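PDB 3VW5: cellobiose 2-epimerase from Ruminococcus albus, which catalyses the reversible epimerisation of cellobiose to 4-O-beta-D-glucopyranosyl-D-mannose, working on the unmodified sugar within an (alpha/alpha)6 barrel. Local coordinates for residues L54-N59 against M378-I383; S121-R124 against D128-A131; E191-D196 against D256-E261. The protein carries 2 engineered substitutions. One frame throughout, in Å; residues are numbered along the deposited sequence.

Interaction 1 (L54-N59 against M378-I383); sequences LWFYSN and MCMEVI
M380 bridges from helix 373-385 to helix 47-64, placing its thioether among W55, F56 and N59, and it supplies nearly all that its segment buries here. The two helix segments run in roughly the same direction, 31° apart, but their axes come no nearer than 11.4 Å, so a long side chain has to span the gap. The apolar contacts belong to the methyl. M380 CE lies 3.4 Å from F56 CD1 and 4.2 Å from W55 CZ3, touching both aromatic rings obliquely, and the methionine chain crosses the F56 side chain at about a right angle. M380 leaves its backbone with CG anti to the carbonyl carbon and stays extended through chi2; the bend at chi3 (-121°) directs the methyl toward the two rings. The sulfur makes the second kind of contact, packing against the N59 backbone with M380 SD 3.5 Å from N59 O.

The polar bonds run alongside the contact, chiefly within helix 47-64. N59 ND2 donates to W55 O over 2.9 Å with an N-H...O angle of 163°, while N59 N approaches the same oxygen from the opposite face of its plane. A probable bond to S121 OG on helix 109-126 would help hold ND2 above the rim of one face of the W55 indole. S58 OG likewise adds to the backbone bond on L54 O.

Across the interface the chemistry is thus van der Waals alone: a single thioether side chain reaches from the last inner helix to the first, while the N59 amide is bonded to W55 O and probably S121 OG.

Interaction 2 (S121-R124 against D128-A131); sequences SYYR and DKEA
Y122 and Y123, near the C-terminal end of helix 109-126, pack against the beginning of helix 129-145, partly through their ring edges. A131 CB meets the Y122 ring at its edge, close to the ring plane, 3.6 Å from Y122 CD2, and D128 CB lies by the neighbouring Y122 CE2. The Y123 ring presents its own edge to the backbone, with Y123 CD1 3.3 Å from D128 O, and its CE1 meets the aliphatic K129 CG at 3.9 Å. With CG anti to the backbone N in both tyrosines (chi1 177° and 168°), the rings diverge because consecutive helix positions are rotated about the axis.

The polar bonds serve the turn. D128 is the N-cap: its OD2 accepts from E130 N over 2.8 Å, met from above the carboxylate plane. Two residues earlier, S126 OG bonds to both Y122 O and D128 N, tying the end of one helix to the start of the next. Beyond the pair, the Y122 ring stacks with that of Y77 on helix 67-84.

Such a tight alpha-alpha hairpin, inner helix to outer helix, is characteristic of the (alpha/alpha)6 barrel.

Interaction 3 (E191-D196 against D256-E261); sequences ELYKAD and DVLGDE
E191 OE1, on the helix whose Y193 and K194 meet V257, is gripped by two groups of helix 109-126, the guanidinium NH1 of R124 and the hydroxyl of S121. That grip faces one neighbour in the inner ring of the (alpha/alpha)6 barrel; Y193 and K194 serve the next, joining the C-terminal ends of helices 179-196 and 241-258.

Y193 and V257 carry most of the contact. Their side chains lie alongside each other, pointing opposite ways, which brings V257 CG1 to the ring edge, 3.6 Å from Y193 CD2. The backbone oxygen of V257 lies at the same edge, 3.3 Å from Y193 CE2. At the far end of the ring, Y193 OH is hydrogen-bonded to E199 OE1, which would restrain the ring as it packs. K194 runs crosswise to V257, with K194 CB 4.0 Å from V257 CG1, and its bent chain brings the ammonium near the other methyl, CG2.

Helix 241-258 ends with L258, just before G259 with its positive phi. L258 also rests on A202 and L205 of outer helix 199-216, and its CD2 makes a CH-pi contact over one face of Y193, 3.9 Å from the ring centroid and 12° off the ring normal.

How the interactions relate
Interaction 2 touches both of the others, its centre 16 Å from each, while the centres of 1 and 3 are 18 Å apart; S121 on helix 109-126 is the shared link. Its OG lies 3.2 Å from N59 ND2 of interaction 1 and 2.7 Å from E191 OE1 of interaction 3, both probable hydrogen bonds, and R124 NH1 is 2.9 Å from the same E191 OE1. Interactions 1 and 3 do not touch, their nearest atoms being about 5 Å apart. Together they trace one arc of the barrel: 1 and 3 join inner helices, while 2 ties inner to outer. In relatives the sugar pocket opens at the N-terminal ends of the inner helices, so interactions 2 and 3 probably lie toward the opposite end.

Interaction 1 (L54-N59 against M378-I383)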
loop_
_atom_site.group_PDB
_atom_site.type_symbol
_atom_site.label_atom_id
_atom_site.label_comp_id
_atom_site.label_asym_id
_atom_site.label_seq_id
_atom_site.Cartn_x
_atom_site.Cartn_y
_atom_site.Cartn_z
ATOM N N LEU A 54 2.868 -8.430 7.861
ATOM C CA LEU A 54 2.962 -7.899 9.233
ATOM C C LEU A 54 1.916 -6.816 9.459
ATOM O O LEU A 54 1.158 -6.861 10.431
ATOM C CB LEU A 54 4.366 -7.373 9.550
ATOM C CG LEU A 54 4.554 -6.750 10.945
ATOM C CD1 LEU A 54 3.958 -7.616 12.050
ATOM C CD2 LEU A 54 6.008 -6.419 11.264
ATOM N N TRP A 55 1.840 -5.853 8.549
ATOM C CA TRP A 55 0.815 -4.834 8.688
ATOM C C TRP A 55 -0.577 -5.459 8.746
ATOM O O TRP A 55 -1.430 -5.049 9.531
ATOM C CB TRP A 55 0.874 -3.780 7.565
ATOM C CG TRP A 55 -0.233 -2.771 7.763
ATOM C CD1 TRP A 55 -0.167 -1.616 8.482
ATOM C CD2 TRP A 55 -1.591 -2.876 7.299
ATOM N NE1 TRP A 55 -1.382 -0.978 8.470
ATOM C CE2 TRP A 55 -2.278 -1.732 7.758
ATOM C CE3 TRP A 55 -2.289 -3.818 6.529
ATOM C CZ2 TRP A 55 -3.627 -1.514 7.484
ATOM C CZ3 TRP A 55 -3.632 -3.594 6.261
ATOM C CH2 TRP A 55 -4.282 -2.459 6.734
ATOM N N PHE A 56 -0.797 -6.449 7.892
ATOM C CA PHE A 56 -2.111 -7.037 7.727
ATOM C C PHE A 56 -2.574 -7.793 8.957
ATOM O O PHE A 56 -3.707 -7.610 9.418
ATOM C CB PHE A 56 -2.108 -7.997 6.549
ATOM C CG PHE A 56 -3.302 -8.891 6.509
ATOM C CD1 PHE A 56 -4.525 -8.398 6.115
ATOM C CD2 PHE A 56 -3.199 -10.218 6.871
ATOM C CE1 PHE A 56 -5.621 -9.208 6.072
ATOM C CE2 PHE A 56 -4.297 -11.045 6.816
ATOM C CZ PHE A 56 -5.514 -10.543 6.419
ATOM N N TYR A 57 -1.712 -8.653 9.486
ATOM C CA TYR A 57 -2.103 -9.402 10.667
ATOM C C TYR A 57 -2.257 -8.483 11.854
ATOM O O TYR A 57 -3.252 -8.574 12.593
ATOM C CB TYR A 57 -1.141 -10.547 10.953
ATOM C CG TYR A 57 -1.456 -11.771 10.128
ATOM C CD1 TYR A 57 -2.709 -12.388 10.217
ATOM C CD2 TYR A 57 -0.519 -12.306 9.256
ATOM C CE1 TYR A 57 -3.008 -13.508 9.474
ATOM C CE2 TYR A 57 -0.810 -13.422 8.504
ATOM C CZ TYR A 57 -2.055 -14.021 8.613
ATOM O OH TYR A 57 -2.344 -15.135 7.861
ATOM N N SER A 58 -1.294 -7.583 12.031
ATOM C CA SER A 58 -1.398 -6.630 13.129
ATOM C C SER A 58 -2.763 -5.920 13.092
ATOM O O SER A 58 -3.429 -5.793 14.113
ATOM C CB SER A 58 -0.218 -5.636 13.144
ATOM O OG SER A 58 1.043 -6.304 13.113
ATOM N N ASN A 59 -3.205 -5.502 11.914
ATOM C CA ASN A 59 -4.470 -4.771 11.809
ATOM C C ASN A 59 -5.721 -5.634 11.856
ATOM O O ASN A 59 -6.790 -5.180 12.293
ATOM C CB ASN A 59 -4.485 -3.882 10.566
ATOM C CG ASN A 59 -3.772 -2.578 10.798
ATOM O OD1 ASN A 59 -4.404 -1.558 11.096
ATOM N ND2 ASN A 59 -2.441 -2.606 10.702
ATOM N N MET A 378 -8.877 -2.836 2.634
ATOM C CA MET A 378 -10.229 -2.449 2.206
ATOM C C MET A 378 -11.312 -3.067 3.094
ATOM O O MET A 378 -12.269 -2.401 3.496
ATOM C CB MET A 378 -10.475 -2.839 0.749
ATOM C CG MET A 378 -11.860 -2.491 0.236
ATOM S SD MET A 378 -12.413 -3.721 -0.957
ATOM C CE MET A 378 -12.505 -5.191 0.071
ATOM N N CYS A 379 -11.159 -4.348 3.394
ATOM C CA CYS A 379 -12.137 -5.017 4.229
ATOM C C CYS A 379 -12.211 -4.314 5.581
ATOM O O CYS A 379 -13.301 -3.898 6.018
ATOM C CB CYS A 379 -11.817 -6.503 4.358
ATOM S SG CYS A 379 -11.836 -7.368 2.756
ATOM N N MET A 380 -11.050 -4.133 6.209
ATOM C CA MET A 380 -10.984 -3.494 7.517
ATOM C C MET A 380 -11.459 -2.056 7.513
ATOM O O MET A 380 -12.132 -1.625 8.453
ATOM C CB MET A 380 -9.581 -3.603 8.095
ATOM C CG MET A 380 -9.155 -5.042 8.186
ATOM S SD MET A 380 -7.545 -5.316 8.909
ATOM C CE MET A 380 -6.693 -6.175 7.576
ATOM N N GLU A 381 -11.138 -1.310 6.465
ATOM C CA GLU A 381 -11.526 0.091 6.418
ATOM C C GLU A 381 -13.033 0.226 6.293
ATOM O O GLU A 381 -13.628 1.170 6.818
ATOM C CB GLU A 381 -10.823 0.817 5.269
ATOM C CG GLU A 381 -9.408 1.298 5.581
ATOM C CD GLU A 381 -9.357 2.524 6.509
ATOM O OE1 GLU A 381 -10.314 3.350 6.498
ATOM O OE2 GLU A 381 -8.343 2.664 7.243
ATOM N N VAL A 382 -13.641 -0.725 5.589
ATOM C CA VAL A 382 -15.074 -0.704 5.309
ATOM C C VAL A 382 -15.803 -1.016 6.593
ATOM O O VAL A 382 -16.747 -0.315 6.988
ATOM C CB VAL A 382 -15.464 -1.753 4.247
ATOM C CG1 VAL A 382 -16.969 -2.013 4.281
ATOM C CG2 VAL A 382 -15.017 -1.311 2.852
ATOM N N ILE A 383 -15.338 -2.080 7.240
ATOM C CA ILE A 383 -15.849 -2.495 8.528
ATOM C C ILE A 383 -15.795 -1.325 9.503
ATOM O O ILE A 383 -16.790 -0.978 10.143
ATOM C CB ILE A 383 -15.020 -3.673 9.086
ATOM C CG1 ILE A 383 -15.429 -4.974 8.395
ATOM C CG2 ILE A 383 -15.184 -3.770 10.597
ATOM C CD1 ILE A 383 -14.548 -6.139 8.726
#

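Interaction 2 (S121-R124 against D128-A131)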
loop_
_atom_site.group_PDB
_atom_site.type_symbol
_atom_site.label_atom_id
_atom_site.label_comp_id
_atom_site.label_asym_id
_atom_site.label_seq_id
_atom_site.Cartn_x
_atom_site.Cartn_y
_atom_site.Cartn_z
ATOM N N SER A 121 2.387 -0.469 13.321
ATOM C CA SER A 121 1.114 -1.146 13.504
ATOM C C SER A 121 1.235 -2.310 14.476
ATOM O O SER A 121 0.337 -2.558 15.267
ATOM C CB SER A 121 0.604 -1.640 12.155
ATOM O OG SER A 121 -0.081 -0.603 11.501
ATOM N N TYR A 122 2.350 -3.022 14.407
ATOM C CA TYR A 122 2.553 -4.180 15.257
ATOM C C TYR A 122 2.691 -3.720 16.691
ATOM O O TYR A 122 2.174 -4.366 17.606
ATOM C CB TYR A 122 3.783 -4.969 14.836
ATOM C CG TYR A 122 4.066 -6.138 15.742
ATOM C CD1 TYR A 122 3.190 -7.208 15.815
ATOM C CD2 TYR A 122 5.219 -6.170 16.526
ATOM C CE1 TYR A 122 3.452 -8.277 16.637
ATOM C CE2 TYR A 122 5.491 -7.231 17.352
ATOM C CZ TYR A 122 4.601 -8.285 17.412
ATOM O OH TYR A 122 4.869 -9.343 18.254
ATOM N N TYR A 123 3.368 -2.588 16.884
ATOM C CA TYR A 123 3.422 -1.955 18.198
ATOM C C TYR A 123 2.018 -1.592 18.702
ATOM O O TYR A 123 1.654 -1.946 19.821
ATOM C CB TYR A 123 4.350 -0.730 18.193
ATOM C CG TYR A 123 4.239 0.140 19.431
ATOM C CD1 TYR A 123 4.672 -0.327 20.684
ATOM C CD2 TYR A 123 3.700 1.421 19.353
ATOM C CE1 TYR A 123 4.566 0.455 21.807
ATOM C CE2 TYR A 123 3.587 2.208 20.461
ATOM C CZ TYR A 123 4.022 1.726 21.690
ATOM O OH TYR A 123 3.910 2.531 22.798
ATOM N N ARG A 124 1.225 -0.898 17.888
ATOM C CA ARG A 124 -0.141 -0.567 18.296
ATOM C C ARG A 124 -0.915 -1.834 18.611
ATOM O O ARG A 124 -1.923 -1.815 19.304
ATOM C CB ARG A 124 -0.872 0.216 17.210
ATOM C CG ARG A 124 -0.295 1.587 16.954
ATOM C CD ARG A 124 -1.120 2.338 15.924
ATOM N NE ARG A 124 -2.517 2.464 16.321
ATOM C CZ ARG A 124 -3.556 2.203 15.531
ATOM N NH1 ARG A 124 -3.370 1.774 14.277
ATOM N NH2 ARG A 124 -4.791 2.369 16.001
ATOM N N ASP A 128 4.619 -4.509 21.801
ATOM C CA ASP A 128 6.046 -4.689 22.028
ATOM C C ASP A 128 6.799 -3.392 21.719
ATOM O O ASP A 128 6.800 -2.912 20.582
ATOM C CB ASP A 128 6.540 -5.815 21.116
ATOM C CG ASP A 128 7.990 -6.152 21.337
ATOM O OD1 ASP A 128 8.425 -7.248 20.898
ATOM O OD2 ASP A 128 8.691 -5.326 21.966
ATOM N N LYS A 129 7.440 -2.827 22.733
ATOM C CA LYS A 129 8.111 -1.536 22.593
ATOM C C LYS A 129 9.382 -1.609 21.741
ATOM O O LYS A 129 9.942 -0.585 21.360
ATOM C CB LYS A 129 8.425 -0.946 23.971
ATOM C CG LYS A 129 7.607 0.297 24.310
ATOM C CD LYS A 129 7.185 0.310 25.772
ATOM C CE LYS A 129 8.343 -0.093 26.703
ATOM N NZ LYS A 129 7.854 -0.558 28.058
ATOM N N GLU A 130 9.838 -2.815 21.456
ATOM C CA GLU A 130 11.030 -2.999 20.653
ATOM C C GLU A 130 10.672 -2.810 19.177
ATOM O O GLU A 130 11.501 -2.378 18.370
ATOM C CB GLU A 130 11.609 -4.387 20.917
ATOM C CG GLU A 130 12.727 -4.816 19.997
ATOM C CD GLU A 130 13.125 -6.277 20.214
ATOM O OE1 GLU A 130 12.231 -7.173 20.223
ATOM O OE2 GLU A 130 14.338 -6.540 20.389
ATOM N N ALA A 131 9.421 -3.126 18.840
ATOM C CA ALA A 131 8.887 -2.864 17.511
ATOM C C ALA A 131 8.829 -1.354 17.220
ATOM O O ALA A 131 9.121 -0.914 16.101
ATOM C CB ALA A 131 7.502 -3.504 17.350
#

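Interaction 3 (E191-D196 against D256-E261)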
loop_
_atom_site.group_PDB
_atom_site.type_symbol
_atom_site.label_atom_id
_atom_site.label_comp_id
_atom_site.label_asym_id
_atom_site.label_seq_id
_atom_site.Cartn_x
_atom_site.Cartn_y
_atom_site.Cartn_z
ATOM N N GLU A 191 1.264 6.502 10.519
ATOM C CA GLU A 191 1.062 5.404 11.457
ATOM C C GLU A 191 2.010 5.519 12.647
ATOM O O GLU A 191 1.635 5.197 13.760
ATOM C CB GLU A 191 1.208 4.035 10.753
ATOM C CG GLU A 191 0.807 2.809 11.575
ATOM C CD GLU A 191 -0.703 2.711 11.822
ATOM O OE1 GLU A 191 -1.151 1.719 12.460
ATOM O OE2 GLU A 191 -1.450 3.617 11.377
ATOM N N LEU A 192 3.236 5.970 12.401
ATOM C CA LEU A 192 4.219 6.187 13.459
ATOM C C LEU A 192 3.738 7.289 14.384
ATOM O O LEU A 192 3.990 7.251 15.573
ATOM C CB LEU A 192 5.570 6.609 12.878
ATOM C CG LEU A 192 6.829 5.968 13.473
ATOM C CD1 LEU A 192 8.043 6.882 13.279
ATOM C CD2 LEU A 192 6.640 5.595 14.932
ATOM N N TYR A 193 3.053 8.282 13.831
ATOM C CA TYR A 193 2.588 9.389 14.654
ATOM C C TYR A 193 1.372 8.946 15.459
ATOM O O TYR A 193 1.252 9.249 16.640
ATOM C CB TYR A 193 2.271 10.617 13.797
ATOM C CG TYR A 193 1.838 11.814 14.595
ATOM C CD1 TYR A 193 2.775 12.691 15.142
ATOM C CD2 TYR A 193 0.497 12.063 14.817
ATOM C CE1 TYR A 193 2.386 13.780 15.880
ATOM C CE2 TYR A 193 0.087 13.154 15.556
ATOM C CZ TYR A 193 1.038 14.016 16.086
ATOM O OH TYR A 193 0.626 15.109 16.830
ATOM N N LYS A 194 0.476 8.214 14.808
ATOM C CA LYS A 194 -0.664 7.608 15.483
ATOM C C LYS A 194 -0.177 6.794 16.676
ATOM O O LYS A 194 -0.759 6.845 17.756
ATOM C CB LYS A 194 -1.435 6.713 14.502
ATOM C CG LYS A 194 -2.558 5.893 15.116
ATOM C CD LYS A 194 -3.804 5.976 14.254
ATOM C CE LYS A 194 -5.023 6.427 15.069
ATOM N NZ LYS A 194 -6.211 6.715 14.194
ATOM N N ALA A 195 0.911 6.061 16.476
ATOM C CA ALA A 195 1.426 5.166 17.501
ATOM C C ALA A 195 1.996 5.867 18.739
ATOM O O ALA A 195 1.885 5.337 19.854
ATOM C CB ALA A 195 2.467 4.219 16.914
ATOM N N ASP A 196 2.613 7.039 18.553
ATOM C CA ASP A 196 3.495 7.582 19.590
ATOM C C ASP A 196 3.638 9.112 19.639
ATOM O O ASP A 196 4.390 9.647 20.466
ATOM C CB ASP A 196 4.870 6.921 19.463
ATOM C CG ASP A 196 5.735 7.152 20.664
ATOM O OD1 ASP A 196 5.497 6.489 21.696
ATOM O OD2 ASP A 196 6.661 7.987 20.577
ATOM N N ASP A 256 -6.194 13.843 9.588
ATOM C CA ASP A 256 -7.032 13.541 10.755
ATOM C C ASP A 256 -6.171 13.124 11.940
ATOM O O ASP A 256 -6.459 13.491 13.078
ATOM C CB ASP A 256 -8.046 12.433 10.437
ATOM C CG ASP A 256 -9.169 12.913 9.535
ATOM O OD1 ASP A 256 -9.334 14.149 9.429
ATOM O OD2 ASP A 256 -9.885 12.072 8.935
ATOM N N VAL A 257 -5.121 12.354 11.658
ATOM C CA VAL A 257 -4.216 11.887 12.692
ATOM C C VAL A 257 -3.369 13.037 13.251
ATOM O O VAL A 257 -3.025 13.045 14.430
ATOM C CB VAL A 257 -3.332 10.718 12.180
ATOM C CG1 VAL A 257 -2.266 10.364 13.189
ATOM C CG2 VAL A 257 -4.198 9.501 11.876
ATOM N N LEU A 258 -3.055 14.019 12.413
ATOM C CA LEU A 258 -2.355 15.214 12.877
ATOM C C LEU A 258 -3.305 16.099 13.673
ATOM O O LEU A 258 -2.928 16.694 14.682
ATOM C CB LEU A 258 -1.747 15.987 11.704
ATOM C CG LEU A 258 -0.510 15.288 11.139
ATOM C CD1 LEU A 258 0.068 16.012 9.941
ATOM C CD2 LEU A 258 0.518 15.163 12.246
ATOM N N GLY A 259 -4.548 16.161 13.214
ATOM C CA GLY A 259 -5.575 16.920 13.896
ATOM C C GLY A 259 -5.473 18.416 13.692
ATOM O O GLY A 259 -6.023 19.177 14.473
ATOM N N ASP A 260 -4.761 18.842 12.652
ATOM C CA ASP A 260 -4.753 20.252 12.251
ATOM C C ASP A 260 -5.939 20.517 11.325
ATOM O O ASP A 260 -6.012 19.978 10.210
ATOM C CB ASP A 260 -3.432 20.621 11.567
ATOM C CG ASP A 260 -3.360 22.093 11.148
ATOM O OD1 ASP A 260 -2.220 22.587 10.953
ATOM O OD2 ASP A 260 -4.420 22.761 11.008
ATOM N N GLU A 261 -6.860 21.352 11.802
ATOM C CA GLU A 261 -8.124 21.609 11.124
ATOM C C GLU A 261 -7.947 22.359 9.813
ATOM O O GLU A 261 -8.737 22.192 8.884
ATOM C CB GLU A 261 -9.069 22.378 12.045
ATOM C CG GLU A 261 -9.413 21.612 13.314
ATOM C CD GLU A 261 -10.200 20.328 13.045
ATOM O OE1 GLU A 261 -9.880 19.286 13.678
ATOM O OE2 GLU A 261 -11.138 20.361 12.209
#